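Local structure of toxin-like protein (Paenibacillus larvae subsp. larvae BRL-230010, 5DZQ) at residues K34-N39 / L82-L87; T141-N146 / A166-K171. The protein is a C3-like mono-ADP-ribosyltransferase toxin that probably transfers ADP-ribose from NAD+ to a protein target, as its relatives do to Rho GTPases. One frame throughout, in Å; residues are numbered along the deposited sequence.

How the contacts relate
Contact 1 comes first along the chain, and contact 2 lies wholly after it. Their centres lie about 16 Å apart. Contact 1 belongs to the N-terminal helices: it ties the turn between helices 29-35 and 38-49 to the end of helix 69-83. Contact 2 belongs to the three-stranded sheet of 139-142, 179-183 and 167-170, nearer the centre of the chain. The two meet where 82-87 runs beside 166-171. There Ser-85 OG lies 3.0 Å from Ala-166 N, and Leu-87 CD1 packs on Tyr-168 CE1 at 3.8 Å. The loop after helix 69-83 thus packs against the sheet that probably carries the catalytic motifs.

Contact 1 of 2, residues K34-N39 / L82-L87; sequences KKLRAN and LKKSKL
Lys-84 supplies the surface that 82-87 lays against 34-39, where Lys-35, Leu-36 and Arg-37 meet it in turn. Before it, Leu-82 lies in the last turn of helix 69-83. Its carbonyl O takes two bonds from Ser-85, one from N at 3.0 Å and one from OG at 2.6 Å, and these close the chain into a turn. Lys-84 stands inside this turn. Its CB faces the CB of Lys-35, 4.4 Å away. Lys-35 CD rests against the carbonyl O of Lys-84 at 3.4 Å, a van der Waals touch. The Lys-84 chain beyond CG is fully extended and runs past Leu-36 to Arg-37. On the way its CD passes Leu-36 CD2 at 4.0 Å, with the two side chains crossing at a slant. NZ makes a weak bond of 3.5 Å to the carbonyl O of Lys-35. The stronger partner of NZ is Glu-40, with which it forms a salt bridge.

This ties together the N-terminal helices of the ADP-ribosyltransferase exoenzyme fold: the end of helix 69-83 is clipped to the turn between helices 29-35 and 38-49. Arg-37 is at the N-cap of helix 38-49, and its backbone N also bonds to Glu-40. Its aliphatic CG lies 4.0 Å from Lys-84 NZ. The guanidinium is turned aside by a bend at chi3 (56°), and NE bonds to Asn-39 OD1 at 3.3 Å, in the plane of that carbonyl. Ser-85 follows Lys-84, and its carbonyl O bonds to His-165 ND1.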
loop_
_atom_site.group_PDB
_atom_site.type_symbol
_atom_site.label_atom_id
_atom_site.label_comp_id
_atom_site.label_asym_id
_atom_site.label_seq_id
_atom_site.Cartn_x
_atom_site.Cartn_y
_atom_site.Cartn_z
ATOM N N LYS B 34 6.797 1.585 -26.462
ATOM C CA LYS B 34 7.564 1.364 -27.688
ATOM C C LYS B 34 8.980 1.917 -27.575
ATOM O O LYS B 34 9.891 1.464 -28.267
ATOM C CB LYS B 34 6.856 1.988 -28.894
ATOM C CG LYS B 34 5.552 1.300 -29.271
ATOM C CD LYS B 34 4.951 1.889 -30.544
ATOM C CE LYS B 34 3.423 1.800 -30.543
ATOM N NZ LYS B 34 2.929 0.396 -30.525
ATOM N N LYS B 35 9.168 2.887 -26.687
ATOM C CA LYS B 35 10.482 3.489 -26.488
ATOM C C LYS B 35 11.345 2.702 -25.510
ATOM O O LYS B 35 12.549 2.923 -25.429
ATOM C CB LYS B 35 10.341 4.933 -25.989
ATOM C CG LYS B 35 9.928 5.944 -27.057
ATOM C CD LYS B 35 10.207 7.371 -26.592
ATOM C CE LYS B 35 10.053 8.383 -27.720
ATOM N NZ LYS B 35 8.630 8.748 -28.001
ATOM N N LEU B 36 10.738 1.797 -24.749
ATOM C CA LEU B 36 11.483 1.095 -23.709
ATOM C C LEU B 36 12.155 -0.180 -24.203
ATOM O O LEU B 36 11.646 -0.879 -25.083
ATOM C CB LEU B 36 10.567 0.755 -22.538
ATOM C CG LEU B 36 9.946 1.937 -21.799
ATOM C CD1 LEU B 36 9.038 1.434 -20.683
ATOM C CD2 LEU B 36 11.040 2.840 -21.246
ATOM N N ARG B 37 13.313 -0.468 -23.626
ATOM C CA ARG B 37 13.967 -1.753 -23.803
ATOM C C ARG B 37 13.189 -2.818 -23.032
ATOM O O ARG B 37 12.404 -2.489 -22.145
ATOM C CB ARG B 37 15.413 -1.684 -23.320
ATOM C CG ARG B 37 16.274 -0.705 -24.113
ATOM C CD ARG B 37 17.545 -0.355 -23.347
ATOM N NE ARG B 37 18.326 -1.540 -22.997
ATOM C CZ ARG B 37 19.310 -2.039 -23.743
ATOM N NH1 ARG B 37 19.638 -1.457 -24.887
ATOM N NH2 ARG B 37 19.967 -3.120 -23.342
ATOM N N ALA B 38 13.409 -4.085 -23.361
ATOM C CA ALA B 38 12.695 -5.165 -22.686
ATOM C C ALA B 38 12.944 -5.158 -21.174
ATOM O O ALA B 38 12.025 -5.404 -20.394
ATOM C CB ALA B 38 13.087 -6.511 -23.283
ATOM N N ASN B 39 14.177 -4.865 -20.763
ATOM C CA ASN B 39 14.524 -4.895 -19.341
ATOM C C ASN B 39 13.918 -3.711 -18.596
ATOM O O ASN B 39 13.628 -3.808 -17.405
ATOM C CB ASN B 39 16.044 -4.916 -19.142
ATOM C CG ASN B 39 16.698 -3.573 -19.461
ATOM O OD1 ASN B 39 16.830 -3.198 -20.625
ATOM N ND2 ASN B 39 17.116 -2.854 -18.423
ATOM N N LEU B 82 11.940 6.345 -17.150
ATOM C CA LEU B 82 11.009 7.463 -17.020
ATOM C C LEU B 82 11.439 8.664 -17.859
ATOM O O LEU B 82 10.593 9.450 -18.304
ATOM C CB LEU B 82 10.853 7.868 -15.554
ATOM C CG LEU B 82 9.848 7.024 -14.760
ATOM C CD1 LEU B 82 9.914 7.287 -13.234
ATOM C CD2 LEU B 82 8.423 7.247 -15.277
ATOM N N LYS B 83 12.743 8.825 -18.074
ATOM C CA LYS B 83 13.209 9.956 -18.878
ATOM C C LYS B 83 12.816 9.808 -20.347
ATOM O O LYS B 83 12.805 10.788 -21.087
ATOM C CB LYS B 83 14.727 10.125 -18.772
ATOM C CG LYS B 83 15.188 10.916 -17.562
ATOM C CD LYS B 83 16.709 10.994 -17.520
ATOM C CE LYS B 83 17.194 11.662 -16.243
ATOM N NZ LYS B 83 18.680 11.596 -16.103
ATOM N N LYS B 84 12.490 8.586 -20.761
ATOM C CA LYS B 84 12.055 8.331 -22.136
ATOM C C LYS B 84 10.575 8.656 -22.326
ATOM O O LYS B 84 10.041 8.533 -23.435
ATOM C CB LYS B 84 12.308 6.871 -22.528
ATOM C CG LYS B 84 13.777 6.462 -22.599
ATOM C CD LYS B 84 13.895 5.013 -23.058
ATOM C CE LYS B 84 15.344 4.557 -23.138
ATOM N NZ LYS B 84 15.443 3.127 -23.546
ATOM N N SER B 85 9.910 9.053 -21.243
ATOM C CA SER B 85 8.506 9.453 -21.322
ATOM C C SER B 85 8.376 10.965 -21.325
ATOM O O SER B 85 9.187 11.660 -20.720
ATOM C CB SER B 85 7.699 8.867 -20.159
ATOM O OG SER B 85 8.045 9.486 -18.929
ATOM N N LYS B 86 7.355 11.466 -22.020
ATOM C CA LYS B 86 7.047 12.896 -22.063
ATOM C C LYS B 86 5.545 13.071 -22.172
ATOM O O LYS B 86 4.943 12.592 -23.130
ATOM C CB LYS B 86 7.715 13.591 -23.250
ATOM C CG LYS B 86 9.222 13.772 -23.166
ATOM C CD LYS B 86 9.717 14.518 -24.401
ATOM C CE LYS B 86 11.233 14.484 -24.524
ATOM N NZ LYS B 86 11.681 14.931 -25.881
ATOM N N LEU B 87 4.942 13.768 -21.213
ATOM C CA LEU B 87 3.492 13.906 -21.170
ATOM C C LEU B 87 3.005 14.689 -22.381
ATOM O O LEU B 87 3.565 15.731 -22.705
ATOM C CB LEU B 87 3.072 14.594 -19.874
ATOM C CG LEU B 87 1.710 14.267 -19.279
ATOM C CD1 LEU B 87 1.495 12.764 -19.164
ATOM C CD2 LEU B 87 1.625 14.922 -17.922
#

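Contact 2 of 2, residues T141-N146 / A166-K171; sequences TSIVSN and AGYVDK
Ser-142 and Lys-171 are the nearest backbone points of the two segments, with CA atoms 8.6 Å apart. Strands 139-142 and 167-170 are the outer strands of an antiparallel sheet, and strand 179-183 lies between them. Side chains and one water therefore bridge the gap.

Lys-171 starts with CG anti to the backbone N (chi1 -168°) and runs extended until it bends at chi4 (82°), which brings NZ up to Ser-142. The bond from NZ to Ser-142 OG is weak, at 3.1 Å. NZ also donates to water 1 at 3.2 Å, and the same water accepts from the backbone N of Ile-143 at 3.0 Å. A salt bridge to Glu-180 on the middle strand is the strongest polar link of NZ. The lysine thus links Ser-142 and Glu-180 from the chain just after strand 167-170.

Further along, Ile-143 touches Tyr-168. Its CD1 comes to the edge of the ring, near the ring plane, 3.5 Å from CE2. The two side chains cross at about a right angle.

Ser-142 ends the Ser-Thr-Ser stretch and Glu-180 ends a Gln-X-Glu stretch. These probably correspond to the STS and catalytic QxE motifs of C3-like transferases, so the contact probably borders the NAD+ site.

On the flanks, Ser-142 bonds by its backbone to Tyr-94 of strand 91-97. Tyr-168 packs on Val-91 of that strand, on Leu-181 of the middle strand and on Tyr-29 of helix 29-35.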
loop_
_atom_site.group_PDB
_atom_site.type_symbol
_atom_site.label_atom_id
_atom_site.label_comp_id
_atom_site.label_asym_id
_atom_site.label_seq_id
_atom_site.Cartn_x
_atom_site.Cartn_y
_atom_site.Cartn_z
ATOM N N THR B 141 0.391 8.189 -9.161
ATOM C CA THR B 141 -0.818 8.990 -9.014
ATOM C C THR B 141 -1.970 8.346 -9.776
ATOM O O THR B 141 -1.743 7.618 -10.742
ATOM C CB THR B 141 -0.605 10.410 -9.516
ATOM O OG1 THR B 141 -0.308 10.395 -10.923
ATOM C CG2 THR B 141 0.557 11.075 -8.772
ATOM N N SER B 142 -3.198 8.596 -9.328
ATOM C CA SER B 142 -4.369 8.025 -9.984
ATOM C C SER B 142 -5.023 9.075 -10.874
ATOM O O SER B 142 -4.848 10.278 -10.672
ATOM C CB SER B 142 -5.374 7.492 -8.958
ATOM O OG SER B 142 -4.771 6.584 -8.049
ATOM N N ILE B 143 -5.770 8.594 -11.858
ATOM C CA ILE B 143 -6.440 9.427 -12.843
ATOM C C ILE B 143 -7.948 9.287 -12.668
ATOM O O ILE B 143 -8.456 8.170 -12.605
ATOM C CB ILE B 143 -6.062 9.009 -14.281
ATOM C CG1 ILE B 143 -4.551 9.122 -14.500
ATOM C CG2 ILE B 143 -6.813 9.835 -15.298
ATOM C CD1 ILE B 143 -3.988 7.961 -15.298
ATOM N N VAL B 144 -8.667 10.399 -12.588
ATOM C CA VAL B 144 -10.131 10.313 -12.493
ATOM C C VAL B 144 -10.736 9.904 -13.826
ATOM O O VAL B 144 -10.506 10.549 -14.849
ATOM C CB VAL B 144 -10.759 11.649 -12.037
ATOM C CG1 VAL B 144 -12.293 11.595 -12.154
ATOM C CG2 VAL B 144 -10.352 11.959 -10.605
ATOM N N SER B 145 -11.496 8.817 -13.818
ATOM C CA SER B 145 -12.369 8.514 -14.934
ATOM C C SER B 145 -13.770 8.996 -14.566
ATOM O O SER B 145 -14.115 10.155 -14.790
ATOM C CB SER B 145 -12.366 7.023 -15.259
ATOM O OG SER B 145 -13.019 6.791 -16.493
ATOM N N ASN B 146 -14.577 8.116 -13.990
ATOM C CA ASN B 146 -15.880 8.541 -13.498
ATOM C C ASN B 146 -15.855 8.693 -11.977
ATOM O O ASN B 146 -16.830 9.156 -11.388
ATOM C CB ASN B 146 -16.969 7.545 -13.908
ATOM C CG ASN B 146 -16.737 6.167 -13.320
ATOM O OD1 ASN B 146 -15.604 5.801 -13.004
ATOM N ND2 ASN B 146 -17.812 5.394 -13.163
ATOM N N ALA B 166 6.821 11.616 -17.280
ATOM C CA ALA B 166 5.735 10.948 -16.570
ATOM C C ALA B 166 5.233 9.865 -17.489
ATOM O O ALA B 166 4.933 10.137 -18.650
ATOM C CB ALA B 166 4.603 11.926 -16.206
ATOM N N GLY B 167 5.158 8.639 -16.987
ATOM C CA GLY B 167 4.726 7.526 -17.809
ATOM C C GLY B 167 3.478 6.854 -17.268
ATOM O O GLY B 167 3.329 6.687 -16.055
ATOM N N TYR B 168 2.566 6.489 -18.166
ATOM C CA TYR B 168 1.390 5.732 -17.753
ATOM C C TYR B 168 1.752 4.274 -17.520
ATOM O O TYR B 168 2.462 3.660 -18.323
ATOM C CB TYR B 168 0.286 5.848 -18.798
ATOM C CG TYR B 168 -0.344 7.227 -18.848
ATOM C CD1 TYR B 168 0.224 8.249 -19.605
ATOM C CD2 TYR B 168 -1.499 7.509 -18.128
ATOM C CE1 TYR B 168 -0.352 9.523 -19.650
ATOM C CE2 TYR B 168 -2.083 8.772 -18.174
ATOM C CZ TYR B 168 -1.507 9.769 -18.931
ATOM O OH TYR B 168 -2.090 11.017 -18.961
ATOM N N VAL B 169 1.262 3.721 -16.418
ATOM C CA VAL B 169 1.529 2.334 -16.070
ATOM C C VAL B 169 0.237 1.576 -15.778
ATOM O O VAL B 169 -0.790 2.185 -15.478
ATOM C CB VAL B 169 2.450 2.247 -14.852
ATOM C CG1 VAL B 169 3.780 2.933 -15.153
ATOM C CG2 VAL B 169 1.782 2.891 -13.643
ATOM N N ASP B 170 0.292 0.249 -15.870
ATOM C CA ASP B 170 -0.835 -0.592 -15.482
ATOM C C ASP B 170 -1.082 -0.459 -13.987
ATOM O O ASP B 170 -0.149 -0.539 -13.190
ATOM C CB ASP B 170 -0.576 -2.055 -15.852
ATOM C CG ASP B 170 -0.430 -2.262 -17.352
ATOM O OD1 ASP B 170 -1.461 -2.263 -18.052
ATOM O OD2 ASP B 170 0.715 -2.422 -17.828
ATOM N N LYS B 171 -2.331 -0.227 -13.600
ATOM C CA LYS B 171 -2.660 -0.127 -12.181
ATOM C C LYS B 171 -2.630 -1.529 -11.586
ATOM O O LYS B 171 -3.013 -2.491 -12.249
ATOM C CB LYS B 171 -4.031 0.530 -11.976
ATOM C CG LYS B 171 -4.346 0.932 -10.533
ATOM C CD LYS B 171 -5.693 1.658 -10.449
ATOM C CE LYS B 171 -5.854 2.423 -9.144
ATOM N NZ LYS B 171 -5.182 3.752 -9.194
HETATM O O HOH W 1 -5.900 5.597 -11.656
#